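Local coordinates for ribose ABC transporter, substrate binding protein (Conexibacter woesei, PDB 4KQ9) that probably binds ribose or a related sugar in the periplasm for uptake by an ABC transporter, at residues 140-143 and 144-147; 150-153 and 154-158; 182-185 and 186-189. The protein carries 1 engineered substitution. All blocks are in the same frame, centred on the assembly; numbering follows the deposited sequence.

All three contacts are local ones, made within one Rossmann-like lobe of a periplasmic binding protein, the lobe whose parallel sheet includes strands 132-136 and 162-167. Contacts 1 and 2 share helix 143-159: the first is the surface junction of the entering loop with the first turn, and the second, about 15 Å away between centres, is the partly buried later half. Contact 3, also partly buried, ends helix 174-187, its nearest atoms about 12 Å from either of the others. Chemistry follows place. At contact 1 a glutamate turns back to hold the loop; at contact 2 charged and apolar residues line different sides of the helix; at contact 3 backbone carbonyls take up the donors of the final turn.

Contact 1 (140-143 and 144-147); sequences RGMS and FVEE
At the N-terminal turn of helix 143-159, a glutamate of the helix reaches back to hold the loop leading in: Glu146 OE2 accepts a hydrogen bond from the backbone N of Gly141 at 2.8 Å. The bond is nearly straight (175°) and uses the lone pair of OE2 that faces away from OE1. A bend at chi2 (-64°) folds the carboxylate back over the turn, with CG 3.3 Å from Met142 O. A water donates a hydrogen bond to the same OE2 and, in the conformer described, accepts one from Arg140 NE, while OE1 is hydrogen-bonded to Tyr168 OH. Glycine suits position 141: with phi at 83°, a side chain would collide with the carbonyl oxygen of the residue before. At the N-cap, Met142 O accepts a hydrogen bond from Glu146 N at 2.8 Å, opening the helical bonding. Met142, a selenomethionine, sets CB 3.9 Å from Val145 CG2. With an alanine at Glu146, Gly141 N and Tyr168 OH would both lose their carboxylate partner, and the entering loop would probably be freer to shift. Around this turn, Phe144 meets Phe112 of helix 112-126 edge-to-face and touches Ile172, and buried Val145 packs on Asn137, in the loop following strand 132-136, and on Ser197.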
ATOM      1  N   ARG A 140       2.621  -6.408 -14.241  1.00 24.87           N
ATOM      2  CA  ARG A 140       3.319  -7.680 -14.041  0.50 25.80           C
ATOM      3  C   ARG A 140       4.694  -7.401 -13.409  1.00 25.27           C
ATOM      4  O   ARG A 140       5.337  -6.448 -13.771  1.00 21.94           O
ATOM      5  CB  ARG A 140       3.416  -8.380 -15.414  0.50 28.89           C
ATOM      6  CG  ARG A 140       3.918  -9.811 -15.413  0.50 30.54           C
ATOM      7  CD  ARG A 140       3.352 -10.562 -16.621  0.50 29.54           C
ATOM      8  NE  ARG A 140       2.938 -11.917 -16.259  0.50 28.01           N
ATOM      9  CZ  ARG A 140       2.054 -12.618 -16.946  0.50 29.25           C
ATOM     10  NH1 ARG A 140       1.756 -13.829 -16.549  0.50 31.06           N
ATOM     11  NH2 ARG A 140       1.487 -12.124 -18.043  0.50 28.61           N
ATOM     12  N   GLY A 141       5.126  -8.199 -12.429  1.00 26.19           N
ATOM     13  CA  GLY A 141       6.435  -7.998 -11.773  1.00 26.58           C
ATOM     14  C   GLY A 141       6.515  -6.963 -10.623  1.00 30.86           C
ATOM     15  O   GLY A 141       7.495  -6.970  -9.850  1.00 30.97           O
HETATM   16  N   MSE A 142       5.507  -6.091 -10.485  1.00 29.81           N
HETATM   17  CA  MSE A 142       5.434  -5.150  -9.357  0.50 29.89           C
HETATM   18  C   MSE A 142       5.210  -5.949  -8.126  1.00 30.44           C
HETATM   19  O   MSE A 142       4.293  -6.796  -8.061  1.00 25.95           O
HETATM   20  CB  MSE A 142       4.328  -4.105  -9.444  0.50 34.89           C
HETATM   21  CG  MSE A 142       4.719  -2.998 -10.413  0.50 38.59           C
HETATM   22 SE   MSE A 142       3.717  -1.299 -10.206  0.35 49.29          SE
HETATM   23  CE  MSE A 142       2.524  -1.699  -8.668  0.50 37.34           C
ATOM     24  N   SER A 143       6.028  -5.679  -7.126  1.00 28.93           N
ATOM     25  CA  SER A 143       5.971  -6.371  -5.881  1.00 29.23           C
ATOM     26  C   SER A 143       4.574  -6.279  -5.238  1.00 26.21           C
ATOM     27  O   SER A 143       4.075  -7.265  -4.681  1.00 28.27           O
ATOM     28  CB  SER A 143       7.032  -5.790  -4.947  1.00 35.92           C
ATOM     29  OG  SER A 143       6.991  -6.473  -3.695  1.00 45.92           O
ATOM     30  N   PHE A 144       3.946  -5.108  -5.325  1.00 23.08           N
ATOM     31  CA  PHE A 144       2.606  -4.912  -4.713  1.00 22.20           C
ATOM     32  C   PHE A 144       1.614  -5.891  -5.360  1.00 20.28           C
ATOM     33  O   PHE A 144       0.835  -6.508  -4.648  1.00 23.17           O
ATOM     34  CB  PHE A 144       2.163  -3.473  -4.852  1.00 20.27           C
ATOM     35  CG  PHE A 144       0.682  -3.220  -4.551  1.00 22.40           C
ATOM     36  CD1 PHE A 144       0.196  -3.278  -3.246  1.00 22.43           C
ATOM     37  CD2 PHE A 144      -0.219  -2.901  -5.576  1.00 21.52           C
ATOM     38  CE1 PHE A 144      -1.163  -3.012  -2.962  1.00 23.38           C
ATOM     39  CE2 PHE A 144      -1.578  -2.628  -5.288  1.00 24.71           C
ATOM     40  CZ  PHE A 144      -2.044  -2.676  -3.978  1.00 22.15           C
ATOM     41  N   VAL A 145       1.745  -6.090  -6.679  1.00 19.67           N
ATOM     42  CA  VAL A 145       0.877  -6.957  -7.491  1.00 19.53           C
ATOM     43  C   VAL A 145       1.161  -8.410  -7.272  1.00 19.83           C
ATOM     44  O   VAL A 145       0.258  -9.221  -6.918  1.00 16.47           O
ATOM     45  CB  VAL A 145       0.998  -6.557  -8.995  1.00 21.09           C
ATOM     46  CG1 VAL A 145       0.149  -7.415  -9.902  1.00 20.97           C
ATOM     47  CG2 VAL A 145       0.565  -5.124  -9.173  1.00 20.62           C
ATOM     48  N   GLU A 146       2.443  -8.777  -7.402  1.00 21.11           N
ATOM     49  CA  GLU A 146       2.842 -10.166  -7.312  1.00 21.19           C
ATOM     50  C   GLU A 146       2.756 -10.759  -5.948  1.00 20.88           C
ATOM     51  O   GLU A 146       2.289 -11.884  -5.777  1.00 19.88           O
ATOM     52  CB  GLU A 146       4.264 -10.337  -7.880  1.00 23.77           C
ATOM     53  CG  GLU A 146       4.377  -9.885  -9.319  1.00 24.51           C
ATOM     54  CD  GLU A 146       3.540 -10.703 -10.316  1.00 27.70           C
ATOM     55  OE1 GLU A 146       2.777 -11.673  -9.916  1.00 27.94           O
ATOM     56  OE2 GLU A 146       3.643 -10.376 -11.532  1.00 25.49           O
ATOM     57  N   GLU A 147       3.147 -10.015  -4.921  1.00 20.04           N
ATOM     58  CA  GLU A 147       3.108 -10.597  -3.596  1.00 20.07           C
ATOM     59  C   GLU A 147       1.700 -10.797  -3.111  1.00 20.77           C
ATOM     60  O   GLU A 147       1.381 -11.858  -2.519  1.00 19.45           O
ATOM     61  CB  GLU A 147       3.818  -9.721  -2.578  1.00 23.12           C
ATOM     62  CG  GLU A 147       5.312  -9.613  -2.789  1.00 27.61           C
ATOM     63  CD  GLU A 147       5.999  -8.827  -1.659  1.00 36.24           C
ATOM     64  OE1 GLU A 147       5.347  -8.591  -0.592  1.00 41.55           O
ATOM     65  OE2 GLU A 147       7.198  -8.459  -1.844  1.00 41.76           O
TER
HETATM   66  O   HOH W   1       4.052 -12.540 -13.484  1.00 38.41           O

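Contact 2 (150-153 and 154-158); sequences EAAR and EVFEE
Glu150 and Glu154 project from neighbouring turns on the outer surface of helix 143-159, their side chains crossing at about a right angle. Glu150 OE1 and Glu154 OE2 are 4.2 Å apart, a like-charge approach that probably costs some energy. Their carboxylates are turned 49° from each other and find different partners. With CG anti to its backbone N (chi1 -163°) and a bend at chi2, Glu150 swings its carboxylate toward Arg153, whose NH1 meets OE2 at 3.2 Å in a salt bridge; the donor comes from above the carboxylate plane. Glu154 runs extended beyond CG, and its OE1 accepts a hydrogen bond from a water at 2.9 Å; that water also donates to Ala151 O. Arginine suits position 153 because its long chain, extended from CG to NE, carries several donors away from the helix: NE forms a salt bridge with Asp166, and NH2 a hydrogen bond with Tyr168 OH. Its charge, shared between Glu150 and Asp166, probably eases the crowding of carboxylates.

On another side Ala152, Val155 and Phe156 are apolar. Phe156 has CG anti to its carbonyl carbon (chi1 -67°), which lays the ring back along the preceding turn, CD2 3.2 Å from Ala152 O and CE2 4.1 Å from Ala152 CB. The small alanine lets the ring lie close to the backbone. Phe156 N donates to Ala152 O at 3.0 Å, and Glu157 N to Arg153 O at 2.9 Å. Phe156 reaches Val133, and Val155 packs on helix 112-126. Because the helix joins neighbouring parallel strands 132-136 and 162-167 in chain order, it forms a beta-alpha-beta crossover, as in Rossmann-like lobes.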
ATOM      1  N   GLU A 150       0.179 -13.893  -5.253  1.00 22.35           N
ATOM      2  CA  GLU A 150       0.571 -15.231  -4.861  1.00 23.10           C
ATOM      3  C   GLU A 150      -0.064 -15.588  -3.519  1.00 23.26           C
ATOM      4  O   GLU A 150      -0.585 -16.682  -3.336  1.00 21.97           O
ATOM      5  CB  GLU A 150       2.087 -15.433  -4.909  1.00 30.36           C
ATOM      6  CG  GLU A 150       2.446 -16.929  -4.911  1.00 37.71           C
ATOM      7  CD  GLU A 150       1.653 -17.802  -5.941  1.00 43.02           C
ATOM      8  OE1 GLU A 150       1.115 -18.874  -5.514  1.00 44.72           O
ATOM      9  OE2 GLU A 150       1.551 -17.434  -7.165  1.00 41.14           O
ATOM     10  N   ALA A 151      -0.166 -14.644  -2.599  1.00 19.71           N
ATOM     11  CA  ALA A 151      -0.833 -14.964  -1.370  1.00 20.11           C
ATOM     12  C   ALA A 151      -2.313 -15.357  -1.627  1.00 22.01           C
ATOM     13  O   ALA A 151      -2.860 -16.244  -0.939  1.00 22.16           O
ATOM     14  CB  ALA A 151      -0.745 -13.786  -0.401  1.00 18.89           C
ATOM     15  N   ALA A 152      -2.971 -14.681  -2.594  1.00 19.33           N
ATOM     16  CA  ALA A 152      -4.371 -14.908  -2.825  1.00 16.99           C
ATOM     17  C   ALA A 152      -4.602 -16.255  -3.515  1.00 17.55           C
ATOM     18  O   ALA A 152      -5.537 -16.971  -3.172  1.00 16.59           O
ATOM     19  CB  ALA A 152      -5.003 -13.766  -3.645  1.00 18.61           C
ATOM     20  N   ARG A 153      -3.755 -16.590  -4.461  1.00 17.43           N
ATOM     21  CA  ARG A 153      -3.879 -17.875  -5.124  1.00 20.88           C
ATOM     22  C   ARG A 153      -3.770 -19.047  -4.111  1.00 23.88           C
ATOM     23  O   ARG A 153      -4.498 -20.077  -4.238  1.00 18.87           O
ATOM     24  CB  ARG A 153      -2.800 -18.018  -6.180  1.00 21.79           C
ATOM     25  CG  ARG A 153      -2.949 -17.070  -7.335  1.00 20.92           C
ATOM     26  CD  ARG A 153      -1.841 -17.214  -8.325  1.00 20.67           C
ATOM     27  NE  ARG A 153      -1.974 -16.153  -9.334  1.00 19.92           N
ATOM     28  CZ  ARG A 153      -1.136 -15.132  -9.452  1.00 19.94           C
ATOM     29  NH1 ARG A 153      -0.046 -15.022  -8.630  1.00 21.02           N
ATOM     30  NH2 ARG A 153      -1.375 -14.224 -10.380  1.00 17.93           N
ATOM     31  N   GLU A 154      -2.861 -18.899  -3.127  1.00 22.11           N
ATOM     32  CA  GLU A 154      -2.719 -19.935  -2.113  1.00 24.94           C
ATOM     33  C   GLU A 154      -4.003 -20.119  -1.296  1.00 23.02           C
ATOM     34  O   GLU A 154      -4.382 -21.261  -0.974  1.00 20.75           O
ATOM     35  CB  GLU A 154      -1.558 -19.622  -1.155  1.00 28.52           C
ATOM     36  CG  GLU A 154      -0.172 -19.842  -1.757  1.00 32.90           C
ATOM     37  CD  GLU A 154       0.950 -19.247  -0.883  1.00 38.23           C
ATOM     38  OE1 GLU A 154       0.714 -18.994   0.320  1.00 37.06           O
ATOM     39  OE2 GLU A 154       2.075 -19.025  -1.397  1.00 40.35           O
ATOM     40  N   VAL A 155      -4.669 -19.021  -0.938  1.00 19.24           N
ATOM     41  CA  VAL A 155      -5.921 -19.109  -0.223  1.00 21.34           C
ATOM     42  C   VAL A 155      -6.945 -19.803  -1.124  1.00 23.74           C
ATOM     43  O   VAL A 155      -7.607 -20.703  -0.645  1.00 23.16           O
ATOM     44  CB  VAL A 155      -6.443 -17.776   0.290  1.00 21.40           C
ATOM     45  CG1 VAL A 155      -7.838 -17.881   0.842  1.00 23.95           C
ATOM     46  CG2 VAL A 155      -5.521 -17.227   1.376  1.00 22.79           C
ATOM     47  N   PHE A 156      -7.054 -19.417  -2.413  1.00 22.57           N
ATOM     48  CA  PHE A 156      -8.110 -19.983  -3.237  1.00 21.48           C
ATOM     49  C   PHE A 156      -7.907 -21.527  -3.383  1.00 23.86           C
ATOM     50  O   PHE A 156      -8.873 -22.312  -3.334  1.00 22.78           O
ATOM     51  CB  PHE A 156      -8.190 -19.263  -4.622  1.00 21.57           C
ATOM     52  CG  PHE A 156      -8.647 -17.801  -4.533  1.00 17.88           C
ATOM     53  CD1 PHE A 156      -9.715 -17.443  -3.727  1.00 20.36           C
ATOM     54  CD2 PHE A 156      -7.999 -16.824  -5.242  1.00 17.59           C
ATOM     55  CE1 PHE A 156     -10.154 -16.125  -3.646  1.00 18.21           C
ATOM     56  CE2 PHE A 156      -8.423 -15.496  -5.181  1.00 16.83           C
ATOM     57  CZ  PHE A 156      -9.491 -15.149  -4.396  1.00 17.48           C
ATOM     58  N   GLU A 157      -6.662 -21.935  -3.584  1.00 26.54           N
ATOM     59  CA  GLU A 157      -6.292 -23.365  -3.609  1.00 33.58           C
ATOM     60  C   GLU A 157      -6.753 -24.088  -2.347  1.00 34.38           C
ATOM     61  O   GLU A 157      -7.510 -25.027  -2.429  1.00 32.39           O
ATOM     62  CB  GLU A 157      -4.808 -23.547  -3.716  1.00 36.13           C
ATOM     63  CG  GLU A 157      -4.434 -25.027  -3.780  1.00 49.16           C
ATOM     64  CD  GLU A 157      -3.413 -25.337  -4.867  1.00 59.72           C
ATOM     65  OE1 GLU A 157      -2.610 -24.435  -5.206  1.00 72.38           O
ATOM     66  OE2 GLU A 157      -3.413 -26.484  -5.388  1.00 66.56           O
ATOM     67  N   GLU A 158      -6.306 -23.600  -1.204  1.00 31.78           N
ATOM     68  CA  GLU A 158      -6.604 -24.179   0.072  1.00 35.79           C
ATOM     69  C   GLU A 158      -8.108 -24.260   0.350  1.00 37.12           C
ATOM     70  O   GLU A 158      -8.562 -25.202   1.021  1.00 36.74           O
ATOM     71  CB  GLU A 158      -5.944 -23.336   1.184  1.00 36.78           C
ATOM     72  CG  GLU A 158      -5.975 -23.998   2.538  1.00 38.48           C
TER
HETATM   73  O   HOH W   2      -1.461 -17.364   1.349  1.00 32.32           O

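Contact 3 (182-185 and 186-189); sequences QNIL and TRHS
Asn183 O is gripped by three donors of the following turn. Thr186 OG1 gives the shortest of these bonds, 2.7 Å, and the backbone N atoms of Thr186 and Arg187 add weak ones. Threonine suits this place because its hydroxyl, turned between its own N and carbonyl carbon (chi1 70°), can bend back to a carbonyl of the preceding turn; it donates 17° out of the carbonyl plane. Thr186 N also bonds to Gln182 O at 3.1 Å, so its hydrogen is shared between two carbonyls. Arg187 folds over the same turn: a bend at chi3 (-81°) lays one guanidinium face above Asn183 O, which sits 3.8 Å from the plane, over its centre. At the rim NH2 lies 3.7 Å from Ile184 CG1, and NE forms a salt bridge with Asp165. The last helical bond is short, His188 N to Ile184 O at 2.7 Å; His188 then leaves helical backbone angles and the chain turns toward strand 193-196. Helix 174-187 rests on the lobe's sheet through Ile184, which touches Ala134 and Val136 of strand 132-136, and just beyond its end His188 touches Val164 of strand 162-167, while Leu185 packs on Val191 and Ile219.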
ATOM      1  N   GLN A 182     -14.703  -6.415 -18.656  1.00 15.99           N
ATOM      2  CA  GLN A 182     -15.672  -6.692 -19.699  1.00 19.55           C
ATOM      3  C   GLN A 182     -15.275  -7.931 -20.515  1.00 15.88           C
ATOM      4  O   GLN A 182     -16.114  -8.748 -20.758  1.00 15.39           O
ATOM      5  CB  GLN A 182     -16.016  -5.465 -20.552  1.00 24.97           C
ATOM      6  CG  GLN A 182     -14.886  -4.662 -21.085  1.00 32.81           C
ATOM      7  CD  GLN A 182     -15.346  -3.526 -22.036  1.00 37.71           C
ATOM      8  OE1 GLN A 182     -16.325  -2.783 -21.803  1.00 36.81           O
ATOM      9  NE2 GLN A 182     -14.645  -3.420 -23.123  1.00 40.21           N
ATOM     10  N   ASN A 183     -13.986  -8.148 -20.753  1.00 15.72           N
ATOM     11  CA  ASN A 183     -13.517  -9.359 -21.474  1.00 16.20           C
ATOM     12  C   ASN A 183     -13.709 -10.593 -20.666  1.00 16.06           C
ATOM     13  O   ASN A 183     -14.172 -11.607 -21.212  1.00 15.03           O
ATOM     14  CB  ASN A 183     -12.085  -9.219 -21.887  1.00 18.65           C
ATOM     15  CG  ASN A 183     -11.904  -8.140 -22.954  1.00 22.94           C
ATOM     16  OD1 ASN A 183     -12.874  -7.704 -23.562  1.00 23.61           O
ATOM     17  ND2 ASN A 183     -10.693  -7.715 -23.167  1.00 23.64           N
ATOM     18  N   ILE A 184     -13.370 -10.537 -19.370  1.00 14.20           N
ATOM     19  CA  ILE A 184     -13.618 -11.649 -18.491  1.00 13.82           C
ATOM     20  C   ILE A 184     -15.065 -12.070 -18.552  1.00 14.89           C
ATOM     21  O   ILE A 184     -15.378 -13.251 -18.610  1.00 15.06           O
ATOM     22  CB  ILE A 184     -13.199 -11.348 -17.004  1.00 14.49           C
ATOM     23  CG1 ILE A 184     -11.707 -11.426 -16.861  1.00 14.85           C
ATOM     24  CG2 ILE A 184     -13.858 -12.339 -16.029  1.00 15.40           C
ATOM     25  CD1 ILE A 184     -11.143 -10.705 -15.603  1.00 17.47           C
ATOM     26  N   LEU A 185     -15.955 -11.116 -18.460  1.00 14.97           N
ATOM     27  CA  LEU A 185     -17.379 -11.448 -18.375  1.00 16.20           C
ATOM     28  C   LEU A 185     -17.880 -12.008 -19.710  1.00 16.41           C
ATOM     29  O   LEU A 185     -18.858 -12.713 -19.713  1.00 15.75           O
ATOM     30  CB  LEU A 185     -18.204 -10.224 -17.971  1.00 18.19           C
ATOM     31  CG  LEU A 185     -17.958  -9.725 -16.522  1.00 19.39           C
ATOM     32  CD1 LEU A 185     -18.528  -8.342 -16.289  1.00 20.73           C
ATOM     33  CD2 LEU A 185     -18.514 -10.758 -15.522  1.00 20.55           C
ATOM     34  N   THR A 186     -17.235 -11.683 -20.831  1.00 16.29           N
ATOM     35  CA  THR A 186     -17.677 -12.272 -22.102  1.00 16.90           C
ATOM     36  C   THR A 186     -17.349 -13.781 -22.149  1.00 19.25           C
ATOM     37  O   THR A 186     -17.957 -14.507 -22.885  1.00 16.35           O
ATOM     38  CB  THR A 186     -17.092 -11.592 -23.316  1.00 16.30           C
ATOM     39  OG1 THR A 186     -15.677 -11.865 -23.437  1.00 16.28           O
ATOM     40  CG2 THR A 186     -17.422 -10.058 -23.348  1.00 16.67           C
ATOM     41  N   ARG A 187     -16.301 -14.174 -21.425  1.00 18.91           N
ATOM     42  CA  ARG A 187     -15.797 -15.544 -21.388  1.00 19.65           C
ATOM     43  C   ARG A 187     -16.390 -16.294 -20.201  1.00 21.16           C
ATOM     44  O   ARG A 187     -16.603 -17.495 -20.289  1.00 21.73           O
ATOM     45  CB  ARG A 187     -14.302 -15.547 -21.168  1.00 18.81           C
ATOM     46  CG  ARG A 187     -13.455 -14.767 -22.135  1.00 17.38           C
ATOM     47  CD  ARG A 187     -11.977 -15.099 -21.989  1.00 17.65           C
ATOM     48  NE  ARG A 187     -11.332 -14.402 -20.900  1.00 18.24           N
ATOM     49  CZ  ARG A 187     -10.664 -13.253 -21.005  1.00 21.84           C
ATOM     50  NH1 ARG A 187     -10.443 -12.631 -22.181  1.00 20.31           N
ATOM     51  NH2 ARG A 187     -10.157 -12.713 -19.909  1.00 23.29           N
ATOM     52  N   HIS A 188     -16.597 -15.618 -19.070  1.00 18.52           N
ATOM     53  CA  HIS A 188     -17.079 -16.320 -17.874  1.00 20.14           C
ATOM     54  C   HIS A 188     -18.126 -15.508 -17.158  1.00 20.86           C
ATOM     55  O   HIS A 188     -17.877 -14.913 -16.094  1.00 21.13           O
ATOM     56  CB  HIS A 188     -15.926 -16.564 -16.921  1.00 19.81           C
ATOM     57  CG  HIS A 188     -14.755 -17.252 -17.520  1.00 19.82           C
ATOM     58  ND1 HIS A 188     -14.726 -18.604 -17.770  1.00 21.89           N
ATOM     59  CD2 HIS A 188     -13.547 -16.772 -17.889  1.00 20.05           C
ATOM     60  CE1 HIS A 188     -13.561 -18.929 -18.306  1.00 22.22           C
ATOM     61  NE2 HIS A 188     -12.814 -17.833 -18.363  1.00 21.53           N
ATOM     62  N   SER A 189     -19.289 -15.391 -17.762  1.00 22.94           N
ATOM     63  CA  SER A 189     -20.292 -14.445 -17.247  1.00 23.95           C
ATOM     64  C   SER A 189     -20.859 -14.781 -15.855  1.00 23.92           C
ATOM     65  O   SER A 189     -21.435 -13.904 -15.219  1.00 24.42           O
ATOM     66  CB  SER A 189     -21.447 -14.305 -18.254  1.00 25.47           C
ATOM     67  OG  SER A 189     -21.962 -15.599 -18.472  1.00 29.00           O
TER